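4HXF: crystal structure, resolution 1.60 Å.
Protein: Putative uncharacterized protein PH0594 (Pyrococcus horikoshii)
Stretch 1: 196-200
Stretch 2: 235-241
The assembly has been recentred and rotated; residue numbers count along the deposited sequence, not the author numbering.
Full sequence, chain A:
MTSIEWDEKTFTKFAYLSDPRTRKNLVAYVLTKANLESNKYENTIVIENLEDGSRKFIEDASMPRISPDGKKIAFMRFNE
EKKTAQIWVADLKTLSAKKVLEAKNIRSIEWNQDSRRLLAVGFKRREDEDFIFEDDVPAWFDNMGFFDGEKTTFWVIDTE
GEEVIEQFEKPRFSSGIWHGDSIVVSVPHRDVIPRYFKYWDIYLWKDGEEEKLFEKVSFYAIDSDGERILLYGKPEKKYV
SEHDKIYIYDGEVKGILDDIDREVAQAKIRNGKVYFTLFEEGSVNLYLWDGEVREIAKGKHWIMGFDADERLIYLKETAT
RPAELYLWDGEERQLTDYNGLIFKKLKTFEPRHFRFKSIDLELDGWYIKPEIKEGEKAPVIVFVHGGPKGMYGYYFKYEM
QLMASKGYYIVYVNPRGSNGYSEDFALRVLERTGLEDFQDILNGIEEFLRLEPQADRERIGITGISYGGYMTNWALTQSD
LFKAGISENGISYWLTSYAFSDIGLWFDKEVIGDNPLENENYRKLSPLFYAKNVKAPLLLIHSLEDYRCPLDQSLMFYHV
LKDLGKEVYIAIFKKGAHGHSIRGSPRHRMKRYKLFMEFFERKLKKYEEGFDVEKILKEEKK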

# COMPACT_ATOMS: atom_id res chain seq x y z
N TYR A 196 -17.39 29.96 32.76
CA TYR A 196 -17.08 28.56 32.87
C TYR A 196 -16.80 28.15 34.28
O TYR A 196 -16.16 28.90 34.96
CB TYR A 196 -15.82 28.27 32.10
CG TYR A 196 -15.90 28.50 30.61
CD1 TYR A 196 -15.16 29.50 30.00
CD2 TYR A 196 -16.76 27.76 29.85
CE1 TYR A 196 -15.22 29.65 28.62
CE2 TYR A 196 -16.86 27.93 28.45
CZ TYR A 196 -16.02 28.87 27.84
OH TYR A 196 -16.16 29.01 26.46
N PHE A 197 -17.42 27.06 34.72
CA PHE A 197 -17.23 26.45 36.09
C PHE A 197 -17.86 27.33 37.17
O PHE A 197 -17.72 27.04 38.34
CB PHE A 197 -15.80 26.00 36.44
CG PHE A 197 -15.27 24.91 35.56
CD1 PHE A 197 -14.62 25.23 34.37
CD2 PHE A 197 -15.38 23.58 35.94
CE1 PHE A 197 -14.11 24.24 33.54
CE2 PHE A 197 -14.88 22.57 35.10
CZ PHE A 197 -14.25 22.90 33.92
N LYS A 198 -18.57 28.37 36.82
CA LYS A 198 -19.15 29.32 37.74
C LYS A 198 -20.64 29.56 37.60
O LYS A 198 -21.40 29.34 38.62
CB LYS A 198 -18.43 30.67 37.83
CG LYS A 198 -19.17 31.69 38.75
CD LYS A 198 -18.77 31.66 40.19
CE LYS A 198 -17.38 32.27 40.40
NZ LYS A 198 -17.03 33.69 40.56
N TYR A 199 -21.11 29.94 36.39
CA TYR A 199 -22.52 30.09 36.17
C TYR A 199 -23.02 29.40 34.93
O TYR A 199 -22.37 29.44 33.92
CB TYR A 199 -22.89 31.54 36.07
CG TYR A 199 -22.57 32.35 37.34
CD1 TYR A 199 -21.73 33.41 37.29
CD2 TYR A 199 -23.21 32.09 38.57
CE1 TYR A 199 -21.37 34.16 38.44
CE2 TYR A 199 -22.91 32.90 39.71
CZ TYR A 199 -22.01 33.95 39.62
OH TYR A 199 -21.61 34.78 40.72
N TRP A 200 -24.19 28.84 35.00
CA TRP A 200 -24.90 28.18 33.90
C TRP A 200 -26.30 28.67 33.78
O TRP A 200 -26.90 29.20 34.72
CB TRP A 200 -25.04 26.66 34.24
CG TRP A 200 -23.74 25.90 34.16
CD1 TRP A 200 -23.21 25.21 33.02
CD2 TRP A 200 -22.79 25.69 35.24
NE1 TRP A 200 -22.04 24.62 33.34
CE2 TRP A 200 -21.71 24.89 34.68
CE3 TRP A 200 -22.67 26.16 36.53
CZ2 TRP A 200 -20.62 24.51 35.42
CZ3 TRP A 200 -21.61 25.73 37.28
CH2 TRP A 200 -20.55 25.00 36.72
N PRO A 235 -26.48 27.01 44.51
CA PRO A 235 -27.31 27.98 43.74
C PRO A 235 -26.48 29.16 43.28
O PRO A 235 -26.69 29.66 42.16
CB PRO A 235 -28.40 28.46 44.79
CG PRO A 235 -28.67 27.20 45.56
CD PRO A 235 -27.25 26.53 45.69
N GLU A 236 -25.57 29.65 44.12
CA GLU A 236 -24.67 30.74 43.69
C GLU A 236 -23.37 30.62 44.43
O GLU A 236 -23.33 30.65 45.65
CB GLU A 236 -25.29 32.13 43.94
CG GLU A 236 -24.53 33.35 43.42
CD GLU A 236 -25.37 34.63 43.70
OE1 GLU A 236 -25.17 35.18 44.78
OE2 GLU A 236 -26.29 34.98 42.91
N LYS A 237 -22.30 30.51 43.70
CA LYS A 237 -20.91 30.49 44.26
C LYS A 237 -20.31 31.83 44.14
O LYS A 237 -20.50 32.54 43.15
CB LYS A 237 -20.02 29.52 43.43
CG LYS A 237 -20.27 28.08 43.80
CD LYS A 237 -19.23 27.28 43.03
CE LYS A 237 -19.08 25.89 43.42
NZ LYS A 237 -18.08 25.18 42.58
N LYS A 238 -19.67 32.31 45.20
CA LYS A 238 -18.70 33.40 45.02
C LYS A 238 -17.37 32.98 44.49
O LYS A 238 -16.68 33.75 43.81
CB LYS A 238 -18.47 34.13 46.34
CG LYS A 238 -19.77 34.76 46.84
CD LYS A 238 -19.53 35.65 48.02
CE LYS A 238 -20.96 36.16 48.35
NZ LYS A 238 -20.99 37.32 49.26
N TYR A 239 -16.92 31.76 44.89
CA TYR A 239 -15.65 31.20 44.38
C TYR A 239 -15.90 29.85 43.76
O TYR A 239 -16.68 29.06 44.40
CB TYR A 239 -14.69 30.97 45.56
CG TYR A 239 -14.50 32.30 46.34
CD1 TYR A 239 -13.71 33.28 45.85
CD2 TYR A 239 -15.19 32.55 47.51
CE1 TYR A 239 -13.54 34.53 46.49
CE2 TYR A 239 -15.05 33.74 48.21
CZ TYR A 239 -14.26 34.73 47.66
OH TYR A 239 -14.13 35.99 48.30
N VAL A 240 -15.23 29.53 42.67
CA VAL A 240 -15.38 28.24 42.04
C VAL A 240 -14.88 27.20 43.02
O VAL A 240 -15.34 26.05 43.08
CB VAL A 240 -14.57 28.25 40.73
CG1 VAL A 240 -14.51 26.87 40.15
CG2 VAL A 240 -15.27 29.21 39.72
N SER A 241 -13.89 27.60 43.83
CA SER A 241 -13.28 26.70 44.87
C SER A 241 -14.19 26.30 46.03
O SER A 241 -13.77 25.46 46.85
CB SER A 241 -12.00 27.30 45.42
OG SER A 241 -11.03 27.58 44.31
O HOH W 1 -17.38 24.85 39.80

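The second stretch forms no regular helix or strand. The contact is small, burying 313 Å² summed over both sides. Lys198 and Val240 contribute the largest shares, followed by Lys237, Tyr199 and Phe197. The closest pair of CA atoms is that of Lys198 and Val240, 5.8 Å apart.

Pro235 opens the second stretch and takes no part. Its ring stays well away from the first stretch.

Glu236 makes the first touch. CG of Glu236 lies 4.1 Å from CE2 of Tyr199, at the edge of the ring and near its plane. The aliphatic part of the glutamate packs here. The carboxylate has no charged partner across the contact.

Lys237 follows, and its backbone and side chain do different work. The carbonyl O of Lys237 meets two residues of the first stretch. O of Lys237 is 3.5 Å from CD of Lys198 and 3.5 Å from OH of Tyr199. The side chains of Lys198 and Lys237 also meet, CD of Lys198 lying 4.1 Å from CB of Lys237. This approach is between methylene carbons. NZ of Lys198 and NZ of Lys237 end 8.8 Å apart. The Lys237 side chain itself runs out almost straight, with chi2 to chi4 all t. That extension carries NZ of Lys237 to O of Val240, at 2.9 Å, in a hydrogen bond within the stretch. NZ of Lys237 also gives a hydrogen bond to O of water 1, at 2.9 Å. O of water 1 in turn donates to O of Phe197 at 2.7 Å. One ordered water thus links the lysine to the backbone of the first stretch.

Lys238 contributes its backbone. Its CA-to-CB bond points away from the first stretch, and its side chain stays out of contact. The carbonyl O of Lys238 accepts a direct hydrogen bond from NZ of Lys198, at 3.3 Å. This is a long bond. The donor reaches it through a folded side chain: chi1 of Lys198 is t, but chi2, chi3 and chi4 are all p. The CA-to-CB bond of Lys198 points sideways, yet the end of its side chain comes nearer to the second stretch.

Tyr239 barely takes part. Its CA-to-CB bond also points away. Its closest approach is through the backbone, with C of Tyr239 4.4 Å from CE of Lys198.

Val240 supplies the main apolar surface of its stretch. Its chi1 is t. CG2 of Val240 lies 3.6 Å from O of Phe197 and 3.8 Å from CE of Lys198. The other methyl, CG1 of Val240, is 4.0 Å from CB of Phe197. The valine therefore packs against the backbone and the base of the Phe197 side chain. The end of that side chain leads away from the second stretch, so the phenyl ring is not the part that meets Val240.

Ser241 closes the stretch out of reach. Its OG is hydrogen-bonded elsewhere in the structure.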